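PDB 2ZDJ: hypothetical protein TTMA177 from Thermus thermophilus phage TMA, which is of unknown function but folds as a small alpha-plus-beta, cystatin-like domain, a helix packed on an antiparallel sheet. Local coordinates for residues 38-43 / 52-57; 24-29 / 46-51; 2-7 / 62-67. All coordinates share one frame; numbering follows the deposited sequence.

Contact 1. Residues 38-43 / 52-57; sequences ALFVKV and WGIDSF
Phe40 and Trp52 both hold CG anti to the carbonyl carbon, with chi1 of -85° and -61°. Ile54 takes the crowded first torsion, with CG1 between the backbone N and the carbonyl carbon (chi1 64°), and its CD1 end turns in toward the other strand. The three side chains lie on one face of an antiparallel beta hairpin, 38-44 with 47-54. Phe40 and Trp52 form a hydrogen-bonded pair. Phe40 N gives its hydrogen to Trp52 O at 2.8 Å, and Trp52 N returns one to Phe40 O, also at 2.8 Å. Both bonds lie in the plane of the accepting carbonyl. Phe40 O also sits at the edge of the indole, in its plane. Ile54 crosses the Phe40 side chain at about a right angle, its CD1 4.0 Å from Phe40 CE2. Leu39 and Gly53 make the next, non-hydrogen-bonded pair, with the Leu39 side chain on the opposite face. With no side chain on Gly53, Leu39 CD2 settles 3.9 Å from Gly53 CA. Leu39 CA comes 3.1 Å from Trp52 O in a CA-H...O contact.

On the Phe40 and Trp52 face, Phe10 stacks on Phe40 and meets Trp52 edge-to-face. The Leu39 face is packed by helix 20-30 through Ile26. Strand 15-17 flanks 38-44, and strand 64-67 flanks 47-54.

Contact 2. Residues 24-29 / 46-51; sequences KAILEY and GDYEEV
One carboxylate oxygen, Asp47 OD1, takes two hydrogens from different parts of the fold. Tyr29 OH of the helix donates to Asp47 OD1 at 2.9 Å. The backbone Tyr48 N donates to Asp47 OD1 at 2.7 Å. The two donors lie out of the carboxylate plane by about 30°, on opposite sides of it. The contact joins helix 20-30 to strand 47-54, part of the helix-on-sheet packing of this alpha-plus-beta, cystatin-like fold. The strand has a classic beta bulge, where Glu49 and Glu50 both face Lys42 of the neighbouring strand. The chain turns a corner there. Tyr48 before the bulge and Val51 after it both direct their side chains at the helix.

Tyr29 holds CG anti to the backbone N (chi1 180°), which carries its hydroxyl out to Asp47. The aspartate also has CG anti to its own N. OD1 lies at the edge of the Tyr29 ring, in its plane, while ring and carboxylate planes are 51° apart. The two bonds hold OD1 from separate directions and would be expected to favour the charged carboxylate. Further in, the two tyrosine rings cross obliquely, with Tyr29 CE2 4.0 Å from Tyr48 CD2.

Ile26 and Val51 are the buried residues of the contact. The two branches of Ile26 part company. CG2 is anti to the backbone N and packs against both methyls of Val51, with Ile26 CG2 4.1 Å from Val51 CG1. CG1 lies beside the N and swings CD1 toward the phenol end of Tyr48. The isoleucine and tyrosine side chains cross at about a right angle. Ile26 CD1 ends 3.4 Å from Tyr48 CZ.

Contact 3. Residues 2-7 / 62-67; sequences KMRKLV and FLEAYR
Lys2 reaches the other strand through its carbonyl. A water donates to Lys2 O and accepts from Arg67 NH2, 2.6 Å from each. Arg67 NH1 makes a salt bridge to the C-terminal carboxylate of Lys69. Selenomethionine Met3 has the busiest acceptor. Met3 O takes Arg67 N at 3.2 Å, and Arg4 folds back on it, bent at chi2 and chi3. Arg4 NE and NH1 grip Met3 O side-on, the oxygen in the guanidinium plane and 2.9 Å from Arg4 NE. All three donors lie well out of the carbonyl plane, Arg67 N on one side and the two Arg4 nitrogens on the other. The guanidinium presents one face to Tyr66 CB. Arg4 and Glu64 cross at about a right angle, Glu64 OE1 against Arg4 CG and CD, with Arg4 NE 4.6 Å from Glu64 OE1, beyond a salt bridge. Here outermost strand 4-6 pairs antiparallel with 64-67, so segments near the two chain ends pair at the sheet edge. Lys5 N bonds Ala65 O, and Ala65 N bonds Lys5 O at 2.8 Å. Leu6 pairs with Glu64 without such bonds. Val7 N donates to Leu63 O at 3.1 Å, and Val7 CG2 lies beside Leu63 CB.

In the fold
Contacts 1 and 3 pair strands of one antiparallel sheet, in the order 4-6, 64-67, 47-54, 38-44, 15-17; contact 2 lays helix 20-30 against it. Contact 1 lies about 2 Å from the chain centre, measured centre to centre. Contacts 2 and 3 are on opposite sides of it, their centres about 17 Å apart. Contacts 1 and 2 share strand 47-54, and their segments alternate along the chain. Both are nested inside the long loop closed by contact 3, which pairs segments near the two chain ends. Strand 64-67 links contact 3 to contact 1, where Gly53 N meets Tyr66 O at 2.8 Å. The central hairpin therefore connects the helix side to the terminal strands in a single compact domain.

Contact 1. Residues 38-43 / 52-57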
loop_
_atom_site.group_PDB
_atom_site.type_symbol
_atom_site.label_atom_id
_atom_site.label_comp_id
_atom_site.label_asym_id
_atom_site.label_seq_id
_atom_site.Cartn_x
_atom_site.Cartn_y
_atom_site.Cartn_z
ATOM N N ALA A 38 1.158 6.459 -2.463
ATOM C CA ALA A 38 0.704 5.346 -3.281
ATOM C C ALA A 38 0.646 4.139 -2.367
ATOM O O ALA A 38 1.445 4.011 -1.430
ATOM C CB ALA A 38 1.658 5.091 -4.428
ATOM N N LEU A 39 -0.306 3.264 -2.636
ATOM C CA LEU A 39 -0.478 2.075 -1.824
ATOM C C LEU A 39 -0.459 0.822 -2.670
ATOM O O LEU A 39 -0.709 0.862 -3.872
ATOM C CB LEU A 39 -1.813 2.143 -1.087
ATOM C CG LEU A 39 -2.066 3.344 -0.171
ATOM C CD1 LEU A 39 -3.501 3.325 0.302
ATOM C CD2 LEU A 39 -1.108 3.293 1.022
ATOM N N PHE A 40 -0.115 -0.285 -2.027
ATOM C CA PHE A 40 -0.128 -1.592 -2.648
ATOM C C PHE A 40 -1.080 -2.294 -1.698
ATOM O O PHE A 40 -0.828 -2.374 -0.486
ATOM C CB PHE A 40 1.259 -2.233 -2.622
ATOM C CG PHE A 40 2.142 -1.818 -3.769
ATOM C CD1 PHE A 40 1.997 -2.407 -5.019
ATOM C CD2 PHE A 40 3.122 -0.847 -3.597
ATOM C CE1 PHE A 40 2.820 -2.037 -6.087
ATOM C CE2 PHE A 40 3.954 -0.465 -4.661
ATOM C CZ PHE A 40 3.802 -1.063 -5.904
ATOM N N VAL A 41 -2.196 -2.764 -2.228
ATOM C CA VAL A 41 -3.171 -3.414 -1.375
ATOM C C VAL A 41 -3.480 -4.832 -1.816
ATOM O O VAL A 41 -3.517 -5.134 -3.009
ATOM C CB VAL A 41 -4.509 -2.638 -1.373
ATOM C CG1 VAL A 41 -4.321 -1.231 -0.830
ATOM C CG2 VAL A 41 -5.050 -2.572 -2.785
ATOM N N LYS A 42 -3.681 -5.713 -0.846
ATOM C CA LYS A 42 -4.072 -7.068 -1.174
ATOM C C LYS A 42 -5.497 -7.143 -0.668
ATOM O O LYS A 42 -5.770 -6.908 0.512
ATOM C CB LYS A 42 -3.207 -8.109 -0.474
ATOM C CG LYS A 42 -3.842 -9.504 -0.480
ATOM C CD LYS A 42 -2.821 -10.623 -0.629
ATOM C CE LYS A 42 -1.734 -10.566 0.423
ATOM N NZ LYS A 42 -0.741 -11.656 0.241
ATOM N N VAL A 43 -6.408 -7.447 -1.574
ATOM C CA VAL A 43 -7.811 -7.542 -1.230
ATOM C C VAL A 43 -8.148 -8.996 -0.950
ATOM O O VAL A 43 -7.766 -9.884 -1.710
ATOM C CB VAL A 43 -8.679 -6.997 -2.381
ATOM C CG1 VAL A 43 -10.159 -7.150 -2.047
ATOM C CG2 VAL A 43 -8.338 -5.522 -2.614
ATOM N N TRP A 52 0.017 -1.543 2.074
ATOM C CA TRP A 52 1.402 -1.100 2.189
ATOM C C TRP A 52 1.558 0.243 1.504
ATOM O O TRP A 52 0.895 0.517 0.508
ATOM C CB TRP A 52 2.345 -2.062 1.476
ATOM C CG TRP A 52 2.357 -3.450 1.965
ATOM C CD1 TRP A 52 1.389 -4.396 1.787
ATOM C CD2 TRP A 52 3.445 -4.104 2.622
ATOM N NE1 TRP A 52 1.812 -5.605 2.287
ATOM C CE2 TRP A 52 3.072 -5.453 2.806
ATOM C CE3 TRP A 52 4.707 -3.680 3.069
ATOM C CZ2 TRP A 52 3.918 -6.389 3.421
ATOM C CZ3 TRP A 52 5.550 -4.610 3.681
ATOM C CH2 TRP A 52 5.150 -5.950 3.849
ATOM N N GLY A 53 2.460 1.075 2.007
ATOM C CA GLY A 53 2.661 2.351 1.353
ATOM C C GLY A 53 4.099 2.635 0.980
ATOM O O GLY A 53 5.032 2.053 1.536
ATOM N N ILE A 54 4.269 3.501 -0.010
ATOM C CA ILE A 54 5.585 3.937 -0.430
ATOM C C ILE A 54 5.449 5.446 -0.430
ATOM O O ILE A 54 4.375 5.983 -0.726
ATOM C CB ILE A 54 6.014 3.412 -1.846
ATOM C CG1 ILE A 54 5.108 3.952 -2.951
ATOM C CG2 ILE A 54 6.029 1.895 -1.850
ATOM C CD1 ILE A 54 3.820 3.228 -3.095
ATOM N N ASP A 55 6.521 6.136 -0.072
ATOM C CA ASP A 55 6.481 7.589 -0.002
ATOM C C ASP A 55 6.505 8.291 -1.356
ATOM O O ASP A 55 6.351 9.511 -1.436
ATOM C CB ASP A 55 7.611 8.066 0.908
ATOM C CG ASP A 55 7.389 7.642 2.357
ATOM O OD1 ASP A 55 8.376 7.389 3.085
ATOM O OD2 ASP A 55 6.211 7.568 2.770
ATOM N N SER A 56 6.670 7.518 -2.421
ATOM C CA SER A 56 6.684 8.067 -3.773
ATOM C C SER A 56 5.353 7.791 -4.497
ATOM O O SER A 56 4.703 6.773 -4.251
ATOM C CB SER A 56 7.841 7.450 -4.568
ATOM O OG SER A 56 7.753 7.769 -5.949
ATOM N N PHE A 57 4.951 8.697 -5.385
ATOM C CA PHE A 57 3.716 8.520 -6.147
ATOM C C PHE A 57 3.963 7.486 -7.238
ATOM O O PHE A 57 3.082 6.694 -7.581
ATOM C CB PHE A 57 3.285 9.832 -6.799
ATOM C CG PHE A 57 1.983 9.737 -7.537
ATOM C CD1 PHE A 57 0.777 9.694 -6.844
ATOM C CD2 PHE A 57 1.962 9.667 -8.924
ATOM C CE1 PHE A 57 -0.439 9.583 -7.526
ATOM C CE2 PHE A 57 0.754 9.556 -9.614
ATOM C CZ PHE A 57 -0.449 9.514 -8.913
#

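Contact 2. Residues 24-29 / 46-51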
loop_
_atom_site.group_PDB
_atom_site.type_symbol
_atom_site.label_atom_id
_atom_site.label_comp_id
_atom_site.label_asym_id
_atom_site.label_seq_id
_atom_site.Cartn_x
_atom_site.Cartn_y
_atom_site.Cartn_z
ATOM N N LYS A 24 -6.383 8.359 0.563
ATOM C CA LYS A 24 -6.876 9.030 1.758
ATOM C C LYS A 24 -8.002 8.229 2.419
ATOM O O LYS A 24 -8.021 8.061 3.637
ATOM C CB LYS A 24 -7.370 10.433 1.396
ATOM C CG LYS A 24 -7.783 11.271 2.600
ATOM C CD LYS A 24 -8.074 12.721 2.210
ATOM C CE LYS A 24 -8.360 13.572 3.441
ATOM N NZ LYS A 24 -8.666 14.980 3.082
ATOM N N ALA A 25 -8.945 7.743 1.616
ATOM C CA ALA A 25 -10.062 6.962 2.147
ATOM C C ALA A 25 -9.534 5.717 2.842
ATOM O O ALA A 25 -9.908 5.432 3.969
ATOM C CB ALA A 25 -11.027 6.559 1.019
ATOM N N ILE A 26 -8.658 4.985 2.163
ATOM C CA ILE A 26 -8.091 3.760 2.728
ATOM C C ILE A 26 -7.392 4.041 4.060
ATOM O O ILE A 26 -7.658 3.372 5.048
ATOM C CB ILE A 26 -7.047 3.108 1.779
ATOM C CG1 ILE A 26 -7.629 2.910 0.376
ATOM C CG2 ILE A 26 -6.578 1.783 2.358
ATOM C CD1 ILE A 26 -8.811 2.035 0.328
ATOM N N LEU A 27 -6.493 5.027 4.066
ATOM C CA LEU A 27 -5.761 5.381 5.272
ATOM C C LEU A 27 -6.721 5.654 6.442
ATOM O O LEU A 27 -6.474 5.209 7.560
ATOM C CB LEU A 27 -4.866 6.610 5.019
ATOM C CG LEU A 27 -3.713 6.510 4.004
ATOM C CD1 LEU A 27 -3.105 7.888 3.766
ATOM C CD2 LEU A 27 -2.650 5.555 4.512
ATOM N N GLU A 28 -7.822 6.361 6.190
ATOM C CA GLU A 28 -8.764 6.649 7.275
ATOM C C GLU A 28 -9.451 5.371 7.710
ATOM O O GLU A 28 -9.707 5.158 8.897
ATOM C CB GLU A 28 -9.825 7.671 6.839
ATOM C CG GLU A 28 -9.271 9.050 6.590
ATOM C CD GLU A 28 -10.359 10.101 6.483
ATOM O OE1 GLU A 28 -10.034 11.242 6.078
ATOM O OE2 GLU A 28 -11.529 9.787 6.811
ATOM N N TYR A 29 -9.758 4.529 6.730
ATOM C CA TYR A 29 -10.402 3.252 6.985
ATOM C C TYR A 29 -9.556 2.450 7.977
ATOM O O TYR A 29 -10.052 1.969 8.995
ATOM C CB TYR A 29 -10.531 2.473 5.677
ATOM C CG TYR A 29 -11.182 1.115 5.818
ATOM C CD1 TYR A 29 -12.467 0.986 6.354
ATOM C CD2 TYR A 29 -10.522 -0.037 5.404
ATOM C CE1 TYR A 29 -13.076 -0.259 6.473
ATOM C CE2 TYR A 29 -11.117 -1.288 5.517
ATOM C CZ TYR A 29 -12.395 -1.394 6.052
ATOM O OH TYR A 29 -12.983 -2.634 6.159
ATOM N N GLY A 46 -13.627 -9.710 0.252
ATOM C CA GLY A 46 -14.371 -8.465 0.351
ATOM C C GLY A 46 -13.834 -7.402 1.299
ATOM O O GLY A 46 -14.552 -6.466 1.651
ATOM N N ASP A 47 -12.581 -7.530 1.721
ATOM C CA ASP A 47 -11.986 -6.542 2.619
ATOM C C ASP A 47 -10.530 -6.342 2.197
ATOM O O ASP A 47 -10.043 -7.027 1.296
ATOM C CB ASP A 47 -12.056 -7.042 4.068
ATOM C CG ASP A 47 -12.026 -5.913 5.090
ATOM O OD1 ASP A 47 -11.601 -4.789 4.752
ATOM O OD2 ASP A 47 -12.424 -6.155 6.250
ATOM N N TYR A 48 -9.842 -5.392 2.821
ATOM C CA TYR A 48 -8.436 -5.143 2.505
ATOM C C TYR A 48 -7.631 -6.012 3.459
ATOM O O TYR A 48 -7.593 -5.749 4.654
ATOM C CB TYR A 48 -8.098 -3.662 2.711
ATOM C CG TYR A 48 -8.694 -2.763 1.657
ATOM C CD1 TYR A 48 -7.999 -2.485 0.484
ATOM C CD2 TYR A 48 -9.975 -2.225 1.811
ATOM C CE1 TYR A 48 -8.557 -1.699 -0.516
ATOM C CE2 TYR A 48 -10.547 -1.435 0.819
ATOM C CZ TYR A 48 -9.835 -1.177 -0.346
ATOM O OH TYR A 48 -10.402 -0.425 -1.360
ATOM N N GLU A 49 -7.006 -7.060 2.937
ATOM C CA GLU A 49 -6.223 -7.970 3.765
ATOM C C GLU A 49 -4.868 -7.375 4.130
ATOM O O GLU A 49 -4.333 -7.622 5.213
ATOM C CB GLU A 49 -6.024 -9.293 3.031
ATOM C CG GLU A 49 -5.394 -10.381 3.882
ATOM C CD GLU A 49 -6.275 -10.789 5.044
ATOM O OE1 GLU A 49 -7.478 -11.059 4.815
ATOM O OE2 GLU A 49 -5.761 -10.842 6.184
ATOM N N GLU A 50 -4.303 -6.601 3.211
ATOM C CA GLU A 50 -3.026 -5.955 3.452
ATOM C C GLU A 50 -3.015 -4.580 2.808
ATOM O O GLU A 50 -3.670 -4.346 1.785
ATOM C CB GLU A 50 -1.864 -6.790 2.876
ATOM C CG GLU A 50 -1.494 -8.033 3.676
ATOM C CD GLU A 50 -0.390 -8.871 3.011
ATOM O OE1 GLU A 50 0.612 -8.303 2.521
ATOM O OE2 GLU A 50 -0.523 -10.106 2.992
ATOM N N VAL A 51 -2.284 -3.664 3.426
ATOM C CA VAL A 51 -2.127 -2.325 2.887
ATOM C C VAL A 51 -0.683 -1.891 3.142
ATOM O O VAL A 51 -0.205 -1.896 4.274
ATOM C CB VAL A 51 -3.113 -1.314 3.539
ATOM C CG1 VAL A 51 -2.880 0.075 2.984
ATOM C CG2 VAL A 51 -4.552 -1.738 3.259
#

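Contact 3. Residues 2-7 / 62-67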
loop_
_atom_site.group_PDB
_atom_site.type_symbol
_atom_site.label_atom_id
_atom_site.label_comp_id
_atom_site.label_asym_id
_atom_site.label_seq_id
_atom_site.Cartn_x
_atom_site.Cartn_y
_atom_site.Cartn_z
ATOM N N LYS A 2 6.746 -9.574 8.280
ATOM C CA LYS A 2 7.704 -8.752 7.536
ATOM C C LYS A 2 7.025 -7.394 7.436
ATOM O O LYS A 2 5.920 -7.299 6.917
ATOM C CB LYS A 2 7.938 -9.326 6.128
ATOM C CG LYS A 2 8.858 -10.537 6.090
ATOM C CD LYS A 2 10.267 -10.141 6.510
ATOM C CE LYS A 2 11.235 -11.319 6.538
ATOM N NZ LYS A 2 12.595 -10.835 6.944
HETATM N N MSE A 3 7.687 -6.349 7.919
HETATM C CA MSE A 3 7.101 -5.004 7.932
HETATM C C MSE A 3 7.576 -4.088 6.807
HETATM O O MSE A 3 7.121 -2.953 6.673
HETATM C CB MSE A 3 7.394 -4.354 9.293
HETATM C CG MSE A 3 6.172 -4.087 10.171
HETATM SE SE MSE A 3 4.847 -5.488 10.175
HETATM C CE MSE A 3 5.290 -6.345 11.851
ATOM N N ARG A 4 8.492 -4.587 5.993
ATOM C CA ARG A 4 9.027 -3.799 4.905
ATOM C C ARG A 4 9.228 -4.690 3.691
ATOM O O ARG A 4 9.648 -5.843 3.817
ATOM C CB ARG A 4 10.360 -3.172 5.324
ATOM C CG ARG A 4 10.530 -1.745 4.837
ATOM C CD ARG A 4 10.411 -0.711 5.945
ATOM N NE ARG A 4 9.194 -0.874 6.728
ATOM C CZ ARG A 4 8.839 -0.073 7.726
ATOM N NH1 ARG A 4 7.712 -0.305 8.392
ATOM N NH2 ARG A 4 9.606 0.962 8.051
ATOM N N LYS A 5 8.922 -4.170 2.513
ATOM C CA LYS A 5 9.093 -4.979 1.326
ATOM C C LYS A 5 9.351 -4.181 0.066
ATOM O O LYS A 5 8.740 -3.139 -0.178
ATOM C CB LYS A 5 7.882 -5.893 1.118
ATOM C CG LYS A 5 8.057 -6.811 -0.074
ATOM C CD LYS A 5 7.241 -8.085 0.036
ATOM C CE LYS A 5 5.767 -7.858 -0.168
ATOM N NZ LYS A 5 5.062 -9.160 -0.046
ATOM N N LEU A 6 10.275 -4.695 -0.731
ATOM C CA LEU A 6 10.643 -4.063 -1.972
ATOM C C LEU A 6 9.490 -4.171 -2.954
ATOM O O LEU A 6 8.872 -5.234 -3.103
ATOM C CB LEU A 6 11.886 -4.734 -2.567
ATOM C CG LEU A 6 13.190 -4.718 -1.763
ATOM C CD1 LEU A 6 14.257 -5.556 -2.499
ATOM C CD2 LEU A 6 13.663 -3.293 -1.588
ATOM N N VAL A 7 9.207 -3.057 -3.612
ATOM C CA VAL A 7 8.150 -2.994 -4.609
ATOM C C VAL A 7 8.272 -4.174 -5.584
ATOM O O VAL A 7 7.318 -4.938 -5.774
ATOM C CB VAL A 7 8.231 -1.659 -5.388
ATOM C CG1 VAL A 7 7.382 -1.717 -6.638
ATOM C CG2 VAL A 7 7.768 -0.523 -4.500
ATOM N N PHE A 62 12.825 -0.550 -6.779
ATOM C CA PHE A 62 13.802 -0.452 -5.703
ATOM C C PHE A 62 13.320 0.243 -4.439
ATOM O O PHE A 62 14.001 0.227 -3.422
ATOM C CB PHE A 62 15.092 0.199 -6.221
ATOM C CG PHE A 62 14.880 1.481 -6.978
ATOM C CD1 PHE A 62 14.591 2.668 -6.305
ATOM C CD2 PHE A 62 14.996 1.507 -8.362
ATOM C CE1 PHE A 62 14.420 3.867 -6.999
ATOM C CE2 PHE A 62 14.826 2.707 -9.076
ATOM C CZ PHE A 62 14.538 3.889 -8.392
ATOM N N LEU A 63 12.139 0.841 -4.493
ATOM C CA LEU A 63 11.598 1.514 -3.324
ATOM C C LEU A 63 11.204 0.499 -2.269
ATOM O O LEU A 63 10.868 -0.646 -2.574
ATOM C CB LEU A 63 10.375 2.346 -3.702
ATOM C CG LEU A 63 10.620 3.601 -4.538
ATOM C CD1 LEU A 63 9.299 4.344 -4.739
ATOM C CD2 LEU A 63 11.625 4.500 -3.820
ATOM N N GLU A 64 11.247 0.922 -1.016
ATOM C CA GLU A 64 10.887 0.041 0.071
ATOM C C GLU A 64 9.532 0.435 0.646
ATOM O O GLU A 64 9.362 1.524 1.184
ATOM C CB GLU A 64 11.945 0.098 1.157
ATOM C CG GLU A 64 11.861 -1.064 2.108
ATOM C CD GLU A 64 12.940 -1.031 3.174
ATOM O OE1 GLU A 64 12.866 -0.164 4.074
ATOM O OE2 GLU A 64 13.860 -1.877 3.102
ATOM N N ALA A 65 8.573 -0.467 0.526
ATOM C CA ALA A 65 7.223 -0.232 1.022
ATOM C C ALA A 65 7.130 -0.608 2.483
ATOM O O ALA A 65 7.867 -1.478 2.967
ATOM C CB ALA A 65 6.208 -1.057 0.203
ATOM N N TYR A 66 6.228 0.063 3.192
ATOM C CA TYR A 66 6.025 -0.211 4.605
ATOM C C TYR A 66 4.581 -0.641 4.840
ATOM O O TYR A 66 3.661 -0.042 4.300
ATOM C CB TYR A 66 6.383 1.020 5.453
ATOM C CG TYR A 66 5.887 2.351 4.919
ATOM C CD1 TYR A 66 6.633 3.083 3.990
ATOM C CD2 TYR A 66 4.693 2.899 5.381
ATOM C CE1 TYR A 66 6.198 4.347 3.544
ATOM C CE2 TYR A 66 4.252 4.145 4.945
ATOM C CZ TYR A 66 5.006 4.867 4.035
ATOM O OH TYR A 66 4.570 6.116 3.662
ATOM N N ARG A 67 4.399 -1.696 5.632
ATOM C CA ARG A 67 3.077 -2.247 5.918
ATOM C C ARG A 67 2.266 -1.404 6.904
ATOM O O ARG A 67 2.734 -1.085 7.993
ATOM C CB ARG A 67 3.221 -3.678 6.450
ATOM C CG ARG A 67 2.007 -4.189 7.191
ATOM C CD ARG A 67 1.226 -5.239 6.431
ATOM N NE ARG A 67 1.761 -6.574 6.619
ATOM C CZ ARG A 67 1.021 -7.679 6.689
ATOM N NH1 ARG A 67 -0.300 -7.623 6.593
ATOM N NH2 ARG A 67 1.608 -8.857 6.852
HETATM O O HOH W 1 4.096 -8.983 6.210
#